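Local atomic coordinates of pullulanase (Bacillus acidopullulyticus, PDB entry 2WAN), a protein that hydrolyses alpha-1,6-glucosidic linkages in pullulan and, as a starch-debranching enzyme of the alpha-amylase superfamily, probably those of related branched glucans. Residues Y505-D510 / N789-N794; R784-N789 / S798-D803; I145-G150 / T285-V290. One frame throughout, in Å; residues are numbered along the deposited sequence.

Contact 1 (Y505-D510 / N789-N794); sequences YNWGYD and NDNSYN
Asn506 and Trp507 run past Tyr793 and Asn794 without regular secondary structure on either side. The directions of 505-507 and 791-794 differ by 133°, and the CA atoms of Asn506 and Asn794 come within 4.7 Å. A single direct hydrogen bond joins the two segments, from Trp507 N to Tyr793 O (2.9 Å). The same carbonyl oxygen receives a CA-H...O contact from Asn506 CA at 3.3 Å, and a water donates to both Tyr505 O and Asn794 O. Asn506 shapes its own segment through an Asx turn, its OD1 accepting Gly508 N on a lone pair at 2.8 Å. Residues 505-510 are the first six of the YNWGYDP sequence characteristic of type I pullulanases, here packed against the loop that follows the last strand of the catalytic barrel.

The indole of Trp507 lies against the backbone of Tyr793. Tyr793 CA stands 3.5 Å from the centroid of the five-membered ring, only 19° off its normal, a CH-pi contact, and Tyr793 CB packs over the six-membered part at CE3. Tyr793 CG lies between backbone N and carbonyl carbon (chi1 75°); the end of the side chain leads away from Trp507, and Asn794 OD1 sits above its ring. Ser792 OG, hydrogen-bonded to Asn800, approaches Trp507 CZ2 obliquely at 3.2 Å. Tyr505 turns the CD1 and CE1 edge of its ring to Tyr793 O, while its hydroxyl bonds to Asp442.

Contact 2 (R784-N789 / S798-D803); sequences RTKGGN and SVNQFD
Lys786 and Val799 meet where the loop after the eighth barrel strand, 773-777, doubles back on the short helix 797-800. At the C-terminal end of the helix, Arg784 holds Asn800 O side-on with two nitrogens, NE at 3.1 Å and NH2 at 2.9 Å. That oxygen lies in the guanidinium plane, but the two donors meet the carbonyl differently: NE stands 50° out of the carbonyl plane and NH2 is tilted by only 16°. The Arg784 chain is extended from CG to NE, and the turn at chi4 (-89°) swings CZ toward Asn800. Phe802 CE1 packs over one guanidinium face, the ring inclined to the guanidinium plane. NH1 reaches Gln777 OE1 at the end of the barrel strand. The cationic group would probably complement the partial negative charge of this helix terminus. An alanine here would probably leave Asn800 O without both donors and Gln777 without its mate, and open a gap beside Phe802.

Farther along, Lys786 CB and Val799 CG1 touch at 3.7 Å, their side chains crossing at about a right angle, and Asn789 CB reaches the same methyl at 3.9 Å. The extended Lys786 chain takes its NZ to Ser792 OG. A water donates to both Thr785 O and Ser798 O. Thr785 OG1, hydrogen-bonded to Asp742 OD1, also accepts Gly787 N in an ST turn, and Asn789 N bonds Lys786 O at 3.2 Å. Gly787 and Gly788 fill the two central positions between them, both at positive phi, as is typical of a type I' turn, here in the loop after the last barrel strand.

Contact 3 (I145-G150 / T285-V290); sequences IDKTTG and THNLDV
Thr148 lays its CG2 methyl over the centre of the His286 ring, 4.1 Å from the centroid and close to the ring normal, a CH-pi contact. The contact lies at the end of an antiparallel strand pair, 142-146 with 288-292, in the mixed beta sheet near the N-terminal end of the modelled chain. Ile145 and Asp289 form the hydrogen-bonded pair of the ladder: Ile145 N to Asp289 O is 3.1 Å and Asp289 N to Ile145 O is 3.0 Å. Their side chains share one face of the sheet, with Ile145 CG2 touching Asp289 CB. Asp146 and Leu288 make the following non-hydrogen-bonded pair and point to the other face, where Leu288 CD2 packs on the Asp146 carboxyl carbon. Leu288 also touches Ile300 of the next strand.

Beyond the strand the 145-150 segment turns, and its bonding to the partner continues. Lys147 N meets Asn287 O at 2.6 Å, nearly along the C=O axis. The hydroxyl of Thr148 then takes over the role of a backbone acceptor: Asn287 N donates to Thr148 OG1 at 2.8 Å and almost straight (174°). Asp146 OD1 fixes the bend as an Asx turn, accepting Thr148 N at 2.9 Å and, weakly, Thr149 N. Asn287 OD1 bonds to Asn385, while its ND2 packs against Lys147 CB and CE. The Lys147 chain is bent at chi3 (-73°), which sets Lys147 CE 3.3 Å from Asn287 ND2; NZ forms a long salt bridge with Asp289 OD1 at 3.7 Å.

From the N terminus, contact 3 comes first: it joins 145-150 to 285-290, closing a loop of 134 residues rich in strands, the X25 family region among them, and holding two neighbouring strands of one sheet together. It is complete before the catalytic barrel begins, and its nearest atoms are about 30 Å from contact 1 and about 46 Å from contact 2. Contacts 1 and 2 cross along the chain. Contact 1 spans six of the eight barrel strands to bring 505-510 against 789-794, whereas contact 2 closes a short loop between 784-789 and 798-803. They share Asn789 and touch directly, so the loop after strand 773-777 ties the 505-510 loop to helix 797-800.

Contact 1 (Y505-D510 / N789-N794)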
ATOM      1  N   TYR A 505     -24.578  -0.913   3.075  1.00 18.88           N
ATOM      2  CA  TYR A 505     -23.466  -1.682   2.529  1.00 17.57           C
ATOM      3  C   TYR A 505     -22.249  -0.822   2.205  1.00 15.91           C
ATOM      4  O   TYR A 505     -22.364   0.134   1.460  1.00 15.01           O
ATOM      5  CB  TYR A 505     -23.907  -2.413   1.243  1.00 16.89           C
ATOM      6  CG  TYR A 505     -22.821  -3.373   0.824  1.00 15.77           C
ATOM      7  CD1 TYR A 505     -21.759  -2.964  -0.001  1.00 12.99           C
ATOM      8  CD2 TYR A 505     -22.806  -4.667   1.338  1.00 11.06           C
ATOM      9  CE1 TYR A 505     -20.726  -3.842  -0.329  1.00 12.75           C
ATOM     10  CE2 TYR A 505     -21.773  -5.555   1.026  1.00  9.46           C
ATOM     11  CZ  TYR A 505     -20.752  -5.144   0.200  1.00 13.16           C
ATOM     12  OH  TYR A 505     -19.745  -6.031  -0.104  1.00 15.34           O
ATOM     13  N   ASN A 506     -21.062  -1.198   2.687  1.00 14.68           N
ATOM     14  CA  ASN A 506     -19.840  -0.598   2.158  1.00 13.93           C
ATOM     15  C   ASN A 506     -18.634  -1.530   2.301  1.00 14.65           C
ATOM     16  O   ASN A 506     -18.521  -2.264   3.291  1.00 11.40           O
ATOM     17  CB  ASN A 506     -19.533   0.753   2.836  1.00 16.37           C
ATOM     18  CG  ASN A 506     -18.640   1.658   1.988  1.00 18.76           C
ATOM     19  OD1 ASN A 506     -17.410   1.487   1.925  1.00 17.35           O
ATOM     20  ND2 ASN A 506     -19.262   2.656   1.351  1.00 18.11           N
ATOM     21  N   TRP A 507     -17.719  -1.479   1.339  1.00 13.54           N
ATOM     22  CA  TRP A 507     -16.448  -2.212   1.472  1.00 13.54           C
ATOM     23  C   TRP A 507     -15.598  -1.754   2.657  1.00 14.58           C
ATOM     24  O   TRP A 507     -14.890  -2.571   3.246  1.00 13.50           O
ATOM     25  CB  TRP A 507     -15.572  -2.096   0.226  1.00 14.41           C
ATOM     26  CG  TRP A 507     -15.989  -2.931  -0.940  1.00 11.13           C
ATOM     27  CD1 TRP A 507     -16.862  -3.990  -0.938  1.00 14.72           C
ATOM     28  CD2 TRP A 507     -15.513  -2.801  -2.279  1.00 12.07           C
ATOM     29  NE1 TRP A 507     -16.978  -4.503  -2.204  1.00 14.57           N
ATOM     30  CE2 TRP A 507     -16.150  -3.803  -3.046  1.00 12.95           C
ATOM     31  CE3 TRP A 507     -14.617  -1.922  -2.914  1.00 14.14           C
ATOM     32  CZ2 TRP A 507     -15.937  -3.942  -4.426  1.00 15.10           C
ATOM     33  CZ3 TRP A 507     -14.395  -2.069  -4.292  1.00 16.82           C
ATOM     34  CH2 TRP A 507     -15.057  -3.070  -5.029  1.00 16.27           C
ATOM     35  N   GLY A 508     -15.626  -0.455   2.961  1.00 12.79           N
ATOM     36  CA  GLY A 508     -14.885   0.080   4.101  1.00 15.08           C
ATOM     37  C   GLY A 508     -13.547   0.737   3.823  1.00 13.78           C
ATOM     38  O   GLY A 508     -12.684   0.793   4.723  1.00 11.86           O
ATOM     39  N   TYR A 509     -13.345   1.247   2.605  1.00 12.50           N
ATOM     40  CA  TYR A 509     -12.051   1.885   2.273  1.00 11.13           C
ATOM     41  C   TYR A 509     -11.987   3.365   2.672  1.00 15.35           C
ATOM     42  O   TYR A 509     -11.168   4.107   2.141  1.00 15.99           O
ATOM     43  CB  TYR A 509     -11.634   1.651   0.794  1.00 12.83           C
ATOM     44  CG  TYR A 509     -11.400   0.178   0.568  1.00 11.76           C
ATOM     45  CD1 TYR A 509     -10.206  -0.417   0.993  1.00 12.45           C
ATOM     46  CD2 TYR A 509     -12.382  -0.628  -0.012  1.00 13.65           C
ATOM     47  CE1 TYR A 509      -9.994  -1.774   0.854  1.00 10.42           C
ATOM     48  CE2 TYR A 509     -12.181  -1.976  -0.170  1.00 14.00           C
ATOM     49  CZ  TYR A 509     -10.985  -2.544   0.264  1.00 10.57           C
ATOM     50  OH  TYR A 509     -10.806  -3.909   0.145  1.00 11.34           O
ATOM     51  N   ASP A 510     -12.838   3.763   3.621  1.00 14.86           N
ATOM     52  CA  ASP A 510     -12.843   5.140   4.168  1.00 12.38           C
ATOM     53  C   ASP A 510     -12.590   5.146   5.697  1.00 11.97           C
ATOM     54  O   ASP A 510     -13.479   5.495   6.491  1.00 13.55           O
ATOM     55  CB  ASP A 510     -14.132   5.884   3.773  1.00 14.58           C
ATOM     56  CG  ASP A 510     -15.396   5.232   4.310  1.00 17.69           C
ATOM     57  OD1 ASP A 510     -15.513   3.988   4.317  1.00 19.65           O
ATOM     58  OD2 ASP A 510     -16.304   5.993   4.705  1.00 20.31           O
ATOM     59  N   ASN A 789     -21.305  -6.213 -12.341  1.00 16.71           N
ATOM     60  CA  ASN A 789     -20.797  -5.027 -11.658  1.00 16.31           C
ATOM     61  C   ASN A 789     -19.268  -5.070 -11.576  1.00 18.67           C
ATOM     62  O   ASN A 789     -18.698  -6.089 -11.179  1.00 17.78           O
ATOM     63  CB  ASN A 789     -21.404  -4.955 -10.250  1.00 15.64           C
ATOM     64  CG  ASN A 789     -21.295  -3.580  -9.640  1.00 15.62           C
ATOM     65  OD1 ASN A 789     -20.191  -3.066  -9.453  1.00 18.15           O
ATOM     66  ND2 ASN A 789     -22.439  -2.978  -9.318  1.00 19.75           N
ATOM     67  N   ASP A 790     -18.604  -3.971 -11.940  1.00 16.29           N
ATOM     68  CA  ASP A 790     -17.134  -3.936 -11.957  1.00 18.24           C
ATOM     69  C   ASP A 790     -16.509  -3.047 -10.880  1.00 16.09           C
ATOM     70  O   ASP A 790     -15.305  -2.793 -10.908  1.00 17.19           O
ATOM     71  CB  ASP A 790     -16.592  -3.568 -13.350  1.00 18.04           C
ATOM     72  CG  ASP A 790     -16.896  -2.128 -13.751  1.00 25.09           C
ATOM     73  OD1 ASP A 790     -17.383  -1.326 -12.922  1.00 24.32           O
ATOM     74  OD2 ASP A 790     -16.638  -1.795 -14.921  1.00 31.74           O
ATOM     75  N   ASN A 791     -17.330  -2.596  -9.932  1.00 15.46           N
ATOM     76  CA  ASN A 791     -16.877  -1.740  -8.837  1.00 16.79           C
ATOM     77  C   ASN A 791     -17.966  -1.655  -7.764  1.00 17.69           C
ATOM     78  O   ASN A 791     -18.639  -0.618  -7.584  1.00 17.02           O
ATOM     79  CB  ASN A 791     -16.487  -0.352  -9.363  1.00 18.50           C
ATOM     80  CG  ASN A 791     -15.847   0.528  -8.293  1.00 20.15           C
ATOM     81  OD1 ASN A 791     -15.108   0.049  -7.434  1.00 24.08           O
ATOM     82  ND2 ASN A 791     -16.122   1.829  -8.356  1.00 18.67           N
ATOM     83  N   SER A 792     -18.120  -2.757  -7.033  1.00 15.80           N
ATOM     84  CA  SER A 792     -19.322  -2.996  -6.245  1.00 15.16           C
ATOM     85  C   SER A 792     -19.269  -2.474  -4.793  1.00 16.26           C
ATOM     86  O   SER A 792     -20.009  -2.969  -3.941  1.00 15.57           O
ATOM     87  CB  SER A 792     -19.661  -4.502  -6.280  1.00 15.79           C
ATOM     88  OG  SER A 792     -18.583  -5.276  -5.747  1.00 14.73           O
ATOM     89  N   TYR A 793     -18.433  -1.457  -4.550  1.00 15.75           N
ATOM     90  CA  TYR A 793     -18.100  -0.943  -3.197  1.00 17.56           C
ATOM     91  C   TYR A 793     -19.285  -0.564  -2.302  1.00 17.91           C
ATOM     92  O   TYR A 793     -19.214  -0.702  -1.074  1.00 18.36           O
ATOM     93  CB  TYR A 793     -17.092   0.228  -3.294  1.00 15.44           C
ATOM     94  CG  TYR A 793     -17.704   1.528  -3.768  1.00 20.87           C
ATOM     95  CD1 TYR A 793     -18.149   2.482  -2.845  1.00 23.50           C
ATOM     96  CD2 TYR A 793     -17.840   1.803  -5.135  1.00 18.99           C
ATOM     97  CE1 TYR A 793     -18.730   3.673  -3.268  1.00 26.42           C
ATOM     98  CE2 TYR A 793     -18.418   3.003  -5.573  1.00 25.97           C
ATOM     99  CZ  TYR A 793     -18.855   3.927  -4.630  1.00 27.34           C
ATOM    100  OH  TYR A 793     -19.422   5.111  -5.042  1.00 32.76           O
ATOM    101  N   ASN A 794     -20.354  -0.068  -2.910  1.00 17.35           N
ATOM    102  CA  ASN A 794     -21.579   0.257  -2.176  1.00 18.95           C
ATOM    103  C   ASN A 794     -22.835  -0.375  -2.799  1.00 18.95           C
ATOM    104  O   ASN A 794     -23.962   0.090  -2.579  1.00 20.63           O
ATOM    105  CB  ASN A 794     -21.725   1.783  -2.018  1.00 21.13           C
ATOM    106  CG  ASN A 794     -22.028   2.497  -3.333  1.00 23.04           C
ATOM    107  OD1 ASN A 794     -21.950   1.912  -4.415  1.00 22.50           O
ATOM    108  ND2 ASN A 794     -22.367   3.791  -3.236  1.00 26.79           N
TER
HETATM  109  O   HOH W   1     -24.893   1.528   0.210  1.00 41.70           O

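Contact 2 (R784-N789 / S798-D803)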
ATOM      1  N   ARG A 784     -19.285 -17.139  -8.067  1.00 10.01           N
ATOM      2  CA  ARG A 784     -19.999 -15.978  -7.533  1.00 12.06           C
ATOM      3  C   ARG A 784     -20.152 -14.917  -8.623  1.00 12.65           C
ATOM      4  O   ARG A 784     -19.246 -14.711  -9.428  1.00 11.36           O
ATOM      5  CB  ARG A 784     -19.259 -15.421  -6.314  1.00 11.34           C
ATOM      6  CG  ARG A 784     -19.761 -14.076  -5.801  1.00 11.93           C
ATOM      7  CD  ARG A 784     -19.250 -13.888  -4.384  1.00  9.72           C
ATOM      8  NE  ARG A 784     -19.343 -12.520  -3.874  1.00 10.71           N
ATOM      9  CZ  ARG A 784     -18.390 -11.608  -4.023  1.00 13.72           C
ATOM     10  NH1 ARG A 784     -17.300 -11.909  -4.719  1.00 11.58           N
ATOM     11  NH2 ARG A 784     -18.530 -10.395  -3.475  1.00 12.17           N
ATOM     12  N   THR A 785     -21.332 -14.308  -8.682  1.00 11.55           N
ATOM     13  CA  THR A 785     -21.640 -13.326  -9.722  1.00 11.29           C
ATOM     14  C   THR A 785     -22.136 -12.023  -9.091  1.00 11.68           C
ATOM     15  O   THR A 785     -22.896 -12.050  -8.111  1.00 13.94           O
ATOM     16  CB  THR A 785     -22.688 -13.880 -10.747  1.00 10.85           C
ATOM     17  OG1 THR A 785     -23.010 -12.861 -11.703  1.00 12.06           O
ATOM     18  CG2 THR A 785     -23.961 -14.329 -10.065  1.00 14.46           C
ATOM     19  N   LYS A 786     -21.674 -10.898  -9.642  1.00 12.38           N
ATOM     20  CA  LYS A 786     -22.124  -9.565  -9.245  1.00 11.52           C
ATOM     21  C   LYS A 786     -23.037  -8.987 -10.323  1.00 13.13           C
ATOM     22  O   LYS A 786     -23.268  -7.768 -10.374  1.00 12.61           O
ATOM     23  CB  LYS A 786     -20.926  -8.628  -9.042  1.00 12.06           C
ATOM     24  CG  LYS A 786     -20.037  -9.029  -7.836  1.00 10.91           C
ATOM     25  CD  LYS A 786     -18.783  -8.191  -7.710  1.00 13.99           C
ATOM     26  CE  LYS A 786     -17.946  -8.598  -6.450  1.00 11.47           C
ATOM     27  NZ  LYS A 786     -16.774  -7.675  -6.310  1.00 12.02           N
ATOM     28  N   GLY A 787     -23.545  -9.861 -11.186  1.00 13.52           N
ATOM     29  CA  GLY A 787     -24.378  -9.410 -12.312  1.00 16.94           C
ATOM     30  C   GLY A 787     -23.646  -8.473 -13.254  1.00 18.34           C
ATOM     31  O   GLY A 787     -24.274  -7.644 -13.926  1.00 18.60           O
ATOM     32  N   GLY A 788     -22.320  -8.600 -13.310  1.00 16.62           N
ATOM     33  CA  GLY A 788     -21.499  -7.788 -14.186  1.00 15.93           C
ATOM     34  C   GLY A 788     -20.952  -6.506 -13.594  1.00 17.90           C
ATOM     35  O   GLY A 788     -20.222  -5.784 -14.267  1.00 18.67           O
ATOM     36  N   ASN A 789     -21.305  -6.213 -12.341  1.00 16.71           N
ATOM     37  CA  ASN A 789     -20.797  -5.027 -11.658  1.00 16.31           C
ATOM     38  C   ASN A 789     -19.268  -5.070 -11.576  1.00 18.67           C
ATOM     39  O   ASN A 789     -18.698  -6.089 -11.179  1.00 17.78           O
ATOM     40  CB  ASN A 789     -21.404  -4.955 -10.250  1.00 15.64           C
ATOM     41  CG  ASN A 789     -21.295  -3.580  -9.640  1.00 15.62           C
ATOM     42  OD1 ASN A 789     -20.191  -3.066  -9.453  1.00 18.15           O
ATOM     43  ND2 ASN A 789     -22.439  -2.978  -9.318  1.00 19.75           N
ATOM     44  N   SER A 798     -27.562  -8.054  -2.869  1.00 13.97           N
ATOM     45  CA  SER A 798     -27.952  -8.792  -4.079  0.50 13.05           C
ATOM     46  C   SER A 798     -26.766  -8.903  -5.038  1.00 13.15           C
ATOM     47  O   SER A 798     -26.611  -9.901  -5.745  1.00 14.31           O
ATOM     48  CB  SER A 798     -29.143  -8.130  -4.790  0.50 14.61           C
ATOM     49  OG  SER A 798     -28.755  -6.931  -5.449  0.50 16.40           O
ATOM     50  N   VAL A 799     -25.936  -7.866  -5.061  1.00 11.75           N
ATOM     51  CA  VAL A 799     -24.726  -7.844  -5.902  1.00 13.12           C
ATOM     52  C   VAL A 799     -23.577  -8.634  -5.248  1.00 12.92           C
ATOM     53  O   VAL A 799     -23.008  -9.546  -5.859  1.00 11.52           O
ATOM     54  CB  VAL A 799     -24.293  -6.389  -6.220  1.00 11.82           C
ATOM     55  CG1 VAL A 799     -22.970  -6.340  -6.961  1.00 11.19           C
ATOM     56  CG2 VAL A 799     -25.412  -5.666  -7.053  1.00 18.66           C
ATOM     57  N   ASN A 800     -23.273  -8.305  -3.994  1.00 12.53           N
ATOM     58  CA  ASN A 800     -22.048  -8.788  -3.327  1.00 11.58           C
ATOM     59  C   ASN A 800     -22.114 -10.054  -2.482  1.00 12.19           C
ATOM     60  O   ASN A 800     -21.070 -10.643  -2.171  1.00 11.48           O
ATOM     61  CB  ASN A 800     -21.493  -7.669  -2.427  1.00 12.08           C
ATOM     62  CG  ASN A 800     -20.857  -6.557  -3.215  1.00 13.56           C
ATOM     63  OD1 ASN A 800     -19.849  -6.765  -3.886  1.00 15.15           O
ATOM     64  ND2 ASN A 800     -21.427  -5.357  -3.126  1.00 14.40           N
ATOM     65  N   GLN A 801     -23.300 -10.481  -2.067  1.00 11.19           N
ATOM     66  CA  GLN A 801     -23.347 -11.554  -1.066  1.00 11.27           C
ATOM     67  C   GLN A 801     -22.793 -12.877  -1.579  1.00 12.37           C
ATOM     68  O   GLN A 801     -22.750 -13.122  -2.812  1.00 12.22           O
ATOM     69  CB  GLN A 801     -24.774 -11.768  -0.566  1.00  9.76           C
ATOM     70  CG  GLN A 801     -25.688 -12.507  -1.580  1.00 10.93           C
ATOM     71  CD  GLN A 801     -27.162 -12.232  -1.326  1.00 14.20           C
ATOM     72  OE1 GLN A 801     -27.549 -11.950  -0.193  1.00 13.88           O
ATOM     73  NE2 GLN A 801     -27.992 -12.331  -2.379  1.00 13.10           N
ATOM     74  N   PHE A 802     -22.354 -13.720  -0.643  1.00  9.85           N
ATOM     75  CA  PHE A 802     -22.168 -15.139  -0.943  1.00 10.57           C
ATOM     76  C   PHE A 802     -23.569 -15.760  -1.058  1.00 10.28           C
ATOM     77  O   PHE A 802     -24.291 -15.897  -0.060  1.00 12.62           O
ATOM     78  CB  PHE A 802     -21.348 -15.831   0.157  1.00  9.33           C
ATOM     79  CG  PHE A 802     -19.857 -15.609   0.056  1.00 11.39           C
ATOM     80  CD1 PHE A 802     -19.324 -14.380  -0.349  1.00 16.95           C
ATOM     81  CD2 PHE A 802     -18.988 -16.639   0.404  1.00 12.64           C
ATOM     82  CE1 PHE A 802     -17.922 -14.191  -0.431  1.00 17.34           C
ATOM     83  CE2 PHE A 802     -17.600 -16.456   0.340  1.00 14.65           C
ATOM     84  CZ  PHE A 802     -17.070 -15.241  -0.075  1.00 16.23           C
ATOM     85  N   ASP A 803     -23.966 -16.092  -2.294  1.00  8.98           N
ATOM     86  CA  ASP A 803     -25.211 -16.776  -2.557  1.00 12.15           C
ATOM     87  C   ASP A 803     -24.835 -18.253  -2.513  1.00 11.91           C
ATOM     88  O   ASP A 803     -24.244 -18.788  -3.469  1.00 11.86           O
ATOM     89  CB  ASP A 803     -25.757 -16.359  -3.939  1.00 11.08           C
ATOM     90  CG  ASP A 803     -26.893 -17.257  -4.421  1.00 13.15           C
ATOM     91  OD1 ASP A 803     -27.319 -18.154  -3.677  1.00 11.27           O
ATOM     92  OD2 ASP A 803     -27.368 -17.060  -5.559  1.00 13.97           O
TER
HETATM   93  O   HOH W   2     -25.423 -10.866  -8.038  1.00 15.32           O

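Contact 3 (I145-G150 / T285-V290)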
ATOM      1  N   ILE A 145       6.733  38.094  11.092  1.00 33.71           N
ATOM      2  CA  ILE A 145       6.418  38.530  12.448  1.00 34.12           C
ATOM      3  C   ILE A 145       5.737  37.410  13.250  1.00 34.07           C
ATOM      4  O   ILE A 145       4.883  36.686  12.730  1.00 34.00           O
ATOM      5  CB  ILE A 145       5.643  39.706  12.468  1.00 20.00           C
ATOM      6  CG1 ILE A 145       5.566  40.256  13.872  1.00 20.00           C
ATOM      7  CG2 ILE A 145       4.285  39.450  11.953  1.00 20.00           C
ATOM      8  CD1 ILE A 145       5.017  41.517  13.920  1.00 20.00           C
ATOM      9  N   ASP A 146       6.144  37.259  14.504  1.00 31.57           N
ATOM     10  CA  ASP A 146       5.394  36.444  15.455  1.00 31.22           C
ATOM     11  C   ASP A 146       4.289  37.307  16.062  1.00 32.04           C
ATOM     12  O   ASP A 146       4.548  38.118  16.956  1.00 34.21           O
ATOM     13  CB  ASP A 146       6.337  35.908  16.537  1.00 30.21           C
ATOM     14  CG  ASP A 146       5.619  35.096  17.612  1.00 25.93           C
ATOM     15  OD1 ASP A 146       4.372  35.138  17.704  1.00 30.61           O
ATOM     16  OD2 ASP A 146       6.324  34.416  18.379  1.00 26.83           O
ATOM     17  N   LYS A 147       3.063  37.135  15.574  1.00 32.79           N
ATOM     18  CA  LYS A 147       1.921  37.949  16.007  1.00 36.10           C
ATOM     19  C   LYS A 147       1.481  37.717  17.458  1.00 37.15           C
ATOM     20  O   LYS A 147       0.729  38.524  18.019  1.00 37.26           O
ATOM     21  CB  LYS A 147       0.730  37.776  15.060  1.00 37.02           C
ATOM     22  CG  LYS A 147       0.913  38.438  13.694  1.00 42.75           C
ATOM     23  CD  LYS A 147      -0.413  38.893  13.093  1.00 49.02           C
ATOM     24  CE  LYS A 147      -1.259  37.722  12.602  1.00 55.55           C
ATOM     25  NZ  LYS A 147      -2.578  38.151  12.054  1.00 58.10           N
ATOM     26  N   THR A 148       1.944  36.620  18.053  1.00 36.94           N
ATOM     27  CA  THR A 148       1.658  36.314  19.458  1.00 38.37           C
ATOM     28  C   THR A 148       2.427  37.249  20.401  1.00 39.99           C
ATOM     29  O   THR A 148       1.849  37.791  21.345  1.00 41.72           O
ATOM     30  CB  THR A 148       1.958  34.825  19.791  1.00 36.26           C
ATOM     31  OG1 THR A 148       1.230  33.986  18.885  1.00 29.12           O
ATOM     32  CG2 THR A 148       1.549  34.480  21.223  1.00 35.91           C
ATOM     33  N   THR A 149       3.716  37.439  20.128  1.00 40.54           N
ATOM     34  CA  THR A 149       4.593  38.252  20.972  1.00 40.89           C
ATOM     35  C   THR A 149       4.891  39.634  20.375  1.00 41.37           C
ATOM     36  O   THR A 149       5.492  40.484  21.036  1.00 40.37           O
ATOM     37  CB  THR A 149       5.943  37.537  21.239  1.00 40.57           C
ATOM     38  OG1 THR A 149       6.665  37.396  20.009  1.00 42.23           O
ATOM     39  CG2 THR A 149       5.726  36.165  21.857  1.00 40.53           C
ATOM     40  N   GLY A 150       4.496  39.844  19.123  1.00 41.22           N
ATOM     41  CA  GLY A 150       4.804  41.084  18.407  1.00 42.77           C
ATOM     42  C   GLY A 150       6.204  41.140  17.820  1.00 42.78           C
ATOM     43  O   GLY A 150       6.531  42.084  17.099  1.00 44.29           O
ATOM     44  N   THR A 285       4.144  26.964  18.185  1.00 22.00           N
ATOM     45  CA  THR A 285       2.822  27.143  18.809  1.00 22.54           C
ATOM     46  C   THR A 285       2.247  28.559  18.613  1.00 24.32           C
ATOM     47  O   THR A 285       1.093  28.831  18.966  1.00 24.21           O
ATOM     48  CB  THR A 285       2.826  26.796  20.338  1.00 22.82           C
ATOM     49  OG1 THR A 285       3.558  27.794  21.073  1.00 23.30           O
ATOM     50  CG2 THR A 285       3.422  25.403  20.614  1.00 21.22           C
ATOM     51  N   HIS A 286       3.045  29.453  18.033  1.00 27.05           N
ATOM     52  CA  HIS A 286       2.675  30.864  17.934  1.00 29.44           C
ATOM     53  C   HIS A 286       1.982  31.211  16.619  1.00 30.44           C
ATOM     54  O   HIS A 286       1.951  30.405  15.678  1.00 26.83           O
ATOM     55  CB  HIS A 286       3.918  31.746  18.140  1.00 29.67           C
ATOM     56  CG  HIS A 286       4.353  31.869  19.570  1.00 36.55           C
ATOM     57  ND1 HIS A 286       3.813  31.111  20.591  1.00 37.43           N
ATOM     58  CD2 HIS A 286       5.298  32.650  20.146  1.00 32.53           C
ATOM     59  CE1 HIS A 286       4.398  31.430  21.732  1.00 36.78           C
ATOM     60  NE2 HIS A 286       5.305  32.361  21.489  1.00 40.37           N
ATOM     61  N   ASN A 287       1.413  32.415  16.567  1.00 30.49           N
ATOM     62  CA  ASN A 287       0.789  32.925  15.357  1.00 33.08           C
ATOM     63  C   ASN A 287       1.837  33.620  14.496  1.00 33.38           C
ATOM     64  O   ASN A 287       2.222  34.763  14.763  1.00 34.92           O
ATOM     65  CB  ASN A 287      -0.342  33.891  15.711  1.00 33.16           C
ATOM     66  CG  ASN A 287      -1.161  34.312  14.502  1.00 35.31           C
ATOM     67  OD1 ASN A 287      -1.025  33.763  13.404  1.00 33.23           O
ATOM     68  ND2 ASN A 287      -2.029  35.293  14.706  1.00 37.15           N
ATOM     69  N   LEU A 288       2.312  32.920  13.469  1.00 32.69           N
ATOM     70  CA  LEU A 288       3.405  33.431  12.642  1.00 30.98           C
ATOM     71  C   LEU A 288       2.864  33.869  11.290  1.00 31.64           C
ATOM     72  O   LEU A 288       2.013  33.192  10.704  1.00 29.34           O
ATOM     73  CB  LEU A 288       4.513  32.375  12.485  1.00 31.06           C
ATOM     74  CG  LEU A 288       4.954  31.564  13.719  1.00 30.14           C
ATOM     75  CD1 LEU A 288       5.826  30.386  13.321  1.00 29.65           C
ATOM     76  CD2 LEU A 288       5.666  32.432  14.770  1.00 31.80           C
ATOM     77  N   ASP A 289       3.348  35.014  10.807  1.00 31.49           N
ATOM     78  CA  ASP A 289       2.886  35.592   9.544  1.00 30.72           C
ATOM     79  C   ASP A 289       4.055  35.979   8.654  1.00 29.08           C
ATOM     80  O   ASP A 289       5.117  36.361   9.144  1.00 27.47           O
ATOM     81  CB  ASP A 289       2.015  36.826   9.794  1.00 33.20           C
ATOM     82  CG  ASP A 289       0.533  36.518   9.757  1.00 37.61           C
ATOM     83  OD1 ASP A 289      -0.239  37.389   9.302  1.00 46.70           O
ATOM     84  OD2 ASP A 289       0.132  35.413  10.178  1.00 44.71           O
ATOM     85  N   VAL A 290       3.849  35.871   7.346  1.00 28.48           N
ATOM     86  CA  VAL A 290       4.849  36.294   6.373  1.00 30.30           C
ATOM     87  C   VAL A 290       4.205  37.250   5.374  1.00 29.17           C
ATOM     88  O   VAL A 290       3.034  37.107   5.030  1.00 28.90           O
ATOM     89  CB  VAL A 290       5.528  35.082   5.653  1.00 29.72           C
ATOM     90  CG1 VAL A 290       4.514  34.279   4.861  1.00 25.49           C
ATOM     91  CG2 VAL A 290       6.689  35.546   4.759  1.00 31.64           C
TER